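Local coordinates for protein ribosomal RNA small subunit methyltransferase Nep1 (Archaeoglobus fulgidus, PDB 3O7B) that probably methylates N1 of a specific pseudouridine in 16S rRNA during ribosome biogenesis, using S-adenosylmethionine as methyl donor, at residues E115-L125 against T150-L160. Sequence-based numbering, arbitrary orientation.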
loop_
_atom_site.group_PDB
_atom_site.type_symbol
_atom_site.label_atom_id
_atom_site.label_comp_id
_atom_site.label_asym_id
_atom_site.label_seq_id
_atom_site.Cartn_x
_atom_site.Cartn_y
_atom_site.Cartn_z
ATOM N N GLU A 115 20.797 9.570 -2.337
ATOM C CA GLU A 115 20.553 9.555 -3.777
ATOM C C GLU A 115 19.174 10.138 -4.072
ATOM O O GLU A 115 18.270 10.044 -3.231
ATOM C CB GLU A 115 20.630 8.138 -4.328
ATOM C CG GLU A 115 21.964 7.477 -4.109
ATOM C CD GLU A 115 21.826 6.009 -3.807
ATOM O OE1 GLU A 115 21.018 5.645 -2.908
ATOM O OE2 GLU A 115 22.530 5.211 -4.459
ATOM N N ILE A 116 19.019 10.733 -5.247
ATOM C CA ILE A 116 17.787 11.355 -5.676
ATOM C C ILE A 116 17.258 10.584 -6.890
ATOM O O ILE A 116 17.953 10.470 -7.904
ATOM C CB ILE A 116 18.001 12.860 -6.032
ATOM C CG1 ILE A 116 18.443 13.677 -4.795
ATOM C CG2 ILE A 116 16.759 13.455 -6.635
ATOM C CD1 ILE A 116 17.462 13.631 -3.627
ATOM N N ILE A 117 16.045 10.049 -6.769
ATOM C CA ILE A 117 15.372 9.365 -7.865
ATOM C C ILE A 117 14.162 10.174 -8.286
ATOM O O ILE A 117 13.321 10.561 -7.460
ATOM C CB ILE A 117 14.929 7.951 -7.419
ATOM C CG1 ILE A 117 16.123 7.104 -6.994
ATOM C CG2 ILE A 117 14.073 7.279 -8.506
ATOM C CD1 ILE A 117 15.762 5.904 -6.112
ATOM N N TRP A 118 14.072 10.459 -9.577
ATOM C CA TRP A 118 12.919 11.125 -10.134
ATOM C C TRP A 118 11.988 10.053 -10.723
ATOM O O TRP A 118 12.466 9.155 -11.433
ATOM C CB TRP A 118 13.369 12.109 -11.227
ATOM C CG TRP A 118 12.243 12.748 -11.975
ATOM C CD1 TRP A 118 11.455 13.768 -11.546
ATOM C CD2 TRP A 118 11.790 12.422 -13.300
ATOM N NE1 TRP A 118 10.526 14.090 -12.505
ATOM C CE2 TRP A 118 10.714 13.281 -13.595
ATOM C CE3 TRP A 118 12.186 11.479 -14.257
ATOM C CZ2 TRP A 118 10.028 13.245 -14.817
ATOM C CZ3 TRP A 118 11.484 11.429 -15.473
ATOM C CH2 TRP A 118 10.428 12.314 -15.738
ATOM N N VAL A 119 10.697 10.156 -10.415
ATOM C CA VAL A 119 9.672 9.250 -10.940
ATOM C C VAL A 119 8.710 10.059 -11.797
ATOM O O VAL A 119 8.007 10.924 -11.290
ATOM C CB VAL A 119 8.899 8.517 -9.792
ATOM C CG1 VAL A 119 7.919 7.507 -10.377
ATOM C CG2 VAL A 119 9.863 7.806 -8.844
ATOM N N ASN A 120 8.695 9.795 -13.111
ATOM C CA ASN A 120 7.754 10.424 -14.012
ATOM C C ASN A 120 6.339 10.251 -13.478
ATOM O O ASN A 120 5.951 9.162 -13.059
ATOM C CB ASN A 120 7.910 9.751 -15.385
ATOM C CG ASN A 120 7.136 10.441 -16.504
ATOM O OD1 ASN A 120 6.030 10.935 -16.330
ATOM N ND2 ASN A 120 7.736 10.422 -17.703
ATOM N N ARG A 121 5.578 11.337 -13.482
ATOM C CA ARG A 121 4.233 11.329 -12.960
ATOM C C ARG A 121 3.379 10.273 -13.649
ATOM O O ARG A 121 2.444 9.752 -13.049
ATOM C CB ARG A 121 3.619 12.746 -13.047
ATOM C CG ARG A 121 2.209 12.878 -12.491
ATOM C CD ARG A 121 2.151 12.565 -10.994
ATOM N NE ARG A 121 0.785 12.543 -10.481
ATOM C CZ ARG A 121 -0.013 11.477 -10.526
ATOM N NH1 ARG A 121 0.413 10.327 -11.072
ATOM N NH2 ARG A 121 -1.231 11.558 -10.008
ATOM N N GLU A 122 3.717 9.937 -14.891
ATOM C CA GLU A 122 2.930 8.976 -15.655
ATOM C C GLU A 122 3.357 7.503 -15.492
ATOM O O GLU A 122 2.753 6.594 -16.067
ATOM C CB GLU A 122 2.828 9.426 -17.119
ATOM C CG GLU A 122 2.118 10.799 -17.294
ATOM C CD GLU A 122 0.715 10.870 -16.676
ATOM O OE1 GLU A 122 -0.067 9.901 -16.806
ATOM O OE2 GLU A 122 0.378 11.910 -16.067
ATOM N N THR A 123 4.364 7.251 -14.662
ATOM C CA THR A 123 4.854 5.892 -14.437
ATOM C C THR A 123 3.822 5.022 -13.708
ATOM O O THR A 123 3.243 5.443 -12.699
ATOM C CB THR A 123 6.167 5.927 -13.610
ATOM O OG1 THR A 123 7.150 6.635 -14.362
ATOM C CG2 THR A 123 6.691 4.533 -13.315
ATOM N N ARG A 124 3.585 3.810 -14.222
ATOM C CA ARG A 124 2.777 2.808 -13.533
ATOM C C ARG A 124 3.724 1.842 -12.860
ATOM O O ARG A 124 4.343 1.003 -13.525
ATOM C CB ARG A 124 1.892 2.024 -14.515
ATOM C CG ARG A 124 0.818 2.811 -15.247
ATOM C CD ARG A 124 -0.132 1.832 -16.004
ATOM N NE ARG A 124 0.584 0.717 -16.635
ATOM C CZ ARG A 124 1.039 0.711 -17.893
ATOM N NH1 ARG A 124 0.829 1.758 -18.676
ATOM N NH2 ARG A 124 1.700 -0.354 -18.361
ATOM N N LEU A 125 3.867 1.952 -11.549
ATOM C CA LEU A 125 4.777 1.069 -10.832
ATOM C C LEU A 125 4.119 -0.284 -10.628
ATOM O O LEU A 125 2.888 -0.336 -10.510
ATOM C CB LEU A 125 5.145 1.654 -9.459
ATOM C CG LEU A 125 6.054 2.878 -9.517
ATOM C CD1 LEU A 125 6.065 3.518 -8.137
ATOM C CD2 LEU A 125 7.465 2.568 -10.000
ATOM N N THR A 150 11.267 7.911 -23.685
ATOM C CA THR A 150 10.747 8.642 -22.524
ATOM C C THR A 150 11.286 8.037 -21.229
ATOM O O THR A 150 11.189 6.838 -21.010
ATOM C CB THR A 150 9.205 8.581 -22.499
ATOM O OG1 THR A 150 8.677 9.166 -23.701
ATOM C CG2 THR A 150 8.638 9.317 -21.290
ATOM N N THR A 151 11.834 8.876 -20.355
ATOM C CA THR A 151 12.308 8.414 -19.064
ATOM C C THR A 151 11.145 8.274 -18.091
ATOM O O THR A 151 10.319 9.176 -17.955
ATOM C CB THR A 151 13.374 9.368 -18.507
ATOM O OG1 THR A 151 14.467 9.421 -19.434
ATOM C CG2 THR A 151 13.890 8.842 -17.185
ATOM N N LEU A 152 11.063 7.104 -17.464
ATOM C CA LEU A 152 10.051 6.819 -16.445
ATOM C C LEU A 152 10.589 6.994 -15.024
ATOM O O LEU A 152 9.893 7.537 -14.153
ATOM C CB LEU A 152 9.502 5.394 -16.604
ATOM C CG LEU A 152 8.744 5.105 -17.901
ATOM C CD1 LEU A 152 8.274 3.641 -17.886
ATOM C CD2 LEU A 152 7.566 6.040 -18.103
ATOM N N ILE A 153 11.807 6.516 -14.793
ATOM C CA ILE A 153 12.442 6.612 -13.482
ATOM C C ILE A 153 13.923 6.779 -13.715
ATOM O O ILE A 153 14.484 6.091 -14.547
ATOM C CB ILE A 153 12.232 5.343 -12.623
ATOM C CG1 ILE A 153 10.771 4.860 -12.657
ATOM C CG2 ILE A 153 12.737 5.601 -11.185
ATOM C CD1 ILE A 153 10.558 3.491 -11.954
ATOM N N GLU A 154 14.567 7.698 -12.990
ATOM C CA GLU A 154 16.005 7.919 -13.176
ATOM C C GLU A 154 16.675 8.551 -11.963
ATOM O O GLU A 154 16.090 9.448 -11.347
ATOM C CB GLU A 154 16.237 8.836 -14.382
ATOM C CG GLU A 154 17.682 8.882 -14.838
ATOM C CD GLU A 154 17.900 9.748 -16.064
ATOM O OE1 GLU A 154 17.226 10.793 -16.208
ATOM O OE2 GLU A 154 18.763 9.375 -16.888
ATOM N N PHE A 155 17.893 8.103 -11.643
ATOM C CA PHE A 155 18.727 8.819 -10.661
ATOM C C PHE A 155 19.121 10.163 -11.241
ATOM O O PHE A 155 19.465 10.261 -12.431
ATOM C CB PHE A 155 19.987 8.043 -10.323
ATOM C CG PHE A 155 19.751 6.876 -9.428
ATOM C CD1 PHE A 155 19.722 7.039 -8.055
ATOM C CD2 PHE A 155 19.520 5.602 -9.959
ATOM C CE1 PHE A 155 19.503 5.948 -7.207
ATOM C CE2 PHE A 155 19.305 4.508 -9.123
ATOM C CZ PHE A 155 19.285 4.676 -7.758
ATOM N N LYS A 156 19.075 11.203 -10.409
ATOM C CA LYS A 156 19.533 12.525 -10.839
ATOM C C LYS A 156 20.827 12.894 -10.122
ATOM O O LYS A 156 20.965 12.633 -8.920
ATOM C CB LYS A 156 18.474 13.593 -10.570
ATOM C CG LYS A 156 17.133 13.357 -11.262
ATOM C CD LYS A 156 17.229 13.343 -12.785
ATOM C CE LYS A 156 15.854 13.591 -13.388
ATOM N NZ LYS A 156 15.895 13.765 -14.866
ATOM N N ASP A 157 21.759 13.532 -10.842
ATOM C CA ASP A 157 23.061 13.894 -10.263
ATOM C C ASP A 157 22.977 15.231 -9.530
ATOM O O ASP A 157 23.718 16.188 -9.814
ATOM C CB ASP A 157 24.159 13.940 -11.335
ATOM C CG ASP A 157 25.568 13.949 -10.737
ATOM O OD1 ASP A 157 25.735 13.653 -9.529
ATOM O OD2 ASP A 157 26.521 14.239 -11.499
ATOM N N VAL A 158 22.038 15.297 -8.599
ATOM C CA VAL A 158 21.828 16.472 -7.762
ATOM C C VAL A 158 21.569 15.992 -6.340
ATOM O O VAL A 158 21.503 14.787 -6.077
ATOM C CB VAL A 158 20.653 17.337 -8.245
ATOM C CG1 VAL A 158 20.841 17.766 -9.696
ATOM C CG2 VAL A 158 19.290 16.603 -8.054
ATOM N N GLY A 159 21.432 16.936 -5.418
ATOM C CA GLY A 159 21.128 16.609 -4.041
ATOM C C GLY A 159 19.725 17.036 -3.686
ATOM O O GLY A 159 19.028 17.695 -4.458
ATOM N N LEU A 160 19.335 16.664 -2.473
ATOM C CA LEU A 160 18.055 17.048 -1.935
ATOM C C LEU A 160 17.825 18.558 -2.008
ATOM O O LEU A 160 16.744 19.014 -2.335
ATOM C CB LEU A 160 17.914 16.515 -0.514
ATOM C CG LEU A 160 16.611 16.843 0.205
ATOM C CD1 LEU A 160 15.375 16.365 -0.599
ATOM C CD2 LEU A 160 16.657 16.198 1.546
HETATM O O HOH W 1 21.451 10.929 -6.877
#
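Thr151 and Asn120 join near one end of an antiparallel strand pair in the mixed sheet of this SPOUT methyltransferase. Strand 116-119 lies between 105-111 and 150-156. Asn120 ND2 donates to Thr151 O at 2.9 Å, almost straight at 178° and in the amide plane. Asn120 OD1 accepts from Glu122 N in an Asx turn, so both ends of the amide are held. With an alanine in place of Asn120, Thr151 O would probably lose this donor and Glu122 N its acceptor. Thr151 O also lies at the Trp118 ring edge, 3.5 Å from CZ3. Leu152 and Ile153 both face Ile145, a classic bulge. Leu152 O accepts from Asn120 N, and Thr123 OG1 sits 2.9 Å from Leu152 O. Ile153 CG2 presses tightly on Ile117 CG2 at 3.4 Å; Leu139 of helix 129-142 covers both. Glu154 and Trp118 exchange two backbone bonds. The Phe155 ring stands beside Ile117, with Ile117 CG1 over its face in a CH-pi contact; Phe140 meets this ring edge-to-face. Lys156 N donates to Ile116 O, and a water links Lys156 O to Ile116 N. Bent at chi2 (-62°), the lysine chain runs alongside Trp118, CE 3.6 Å from Trp118 CB. Ile116 CD1 reaches Leu160 N at 3.7 Å.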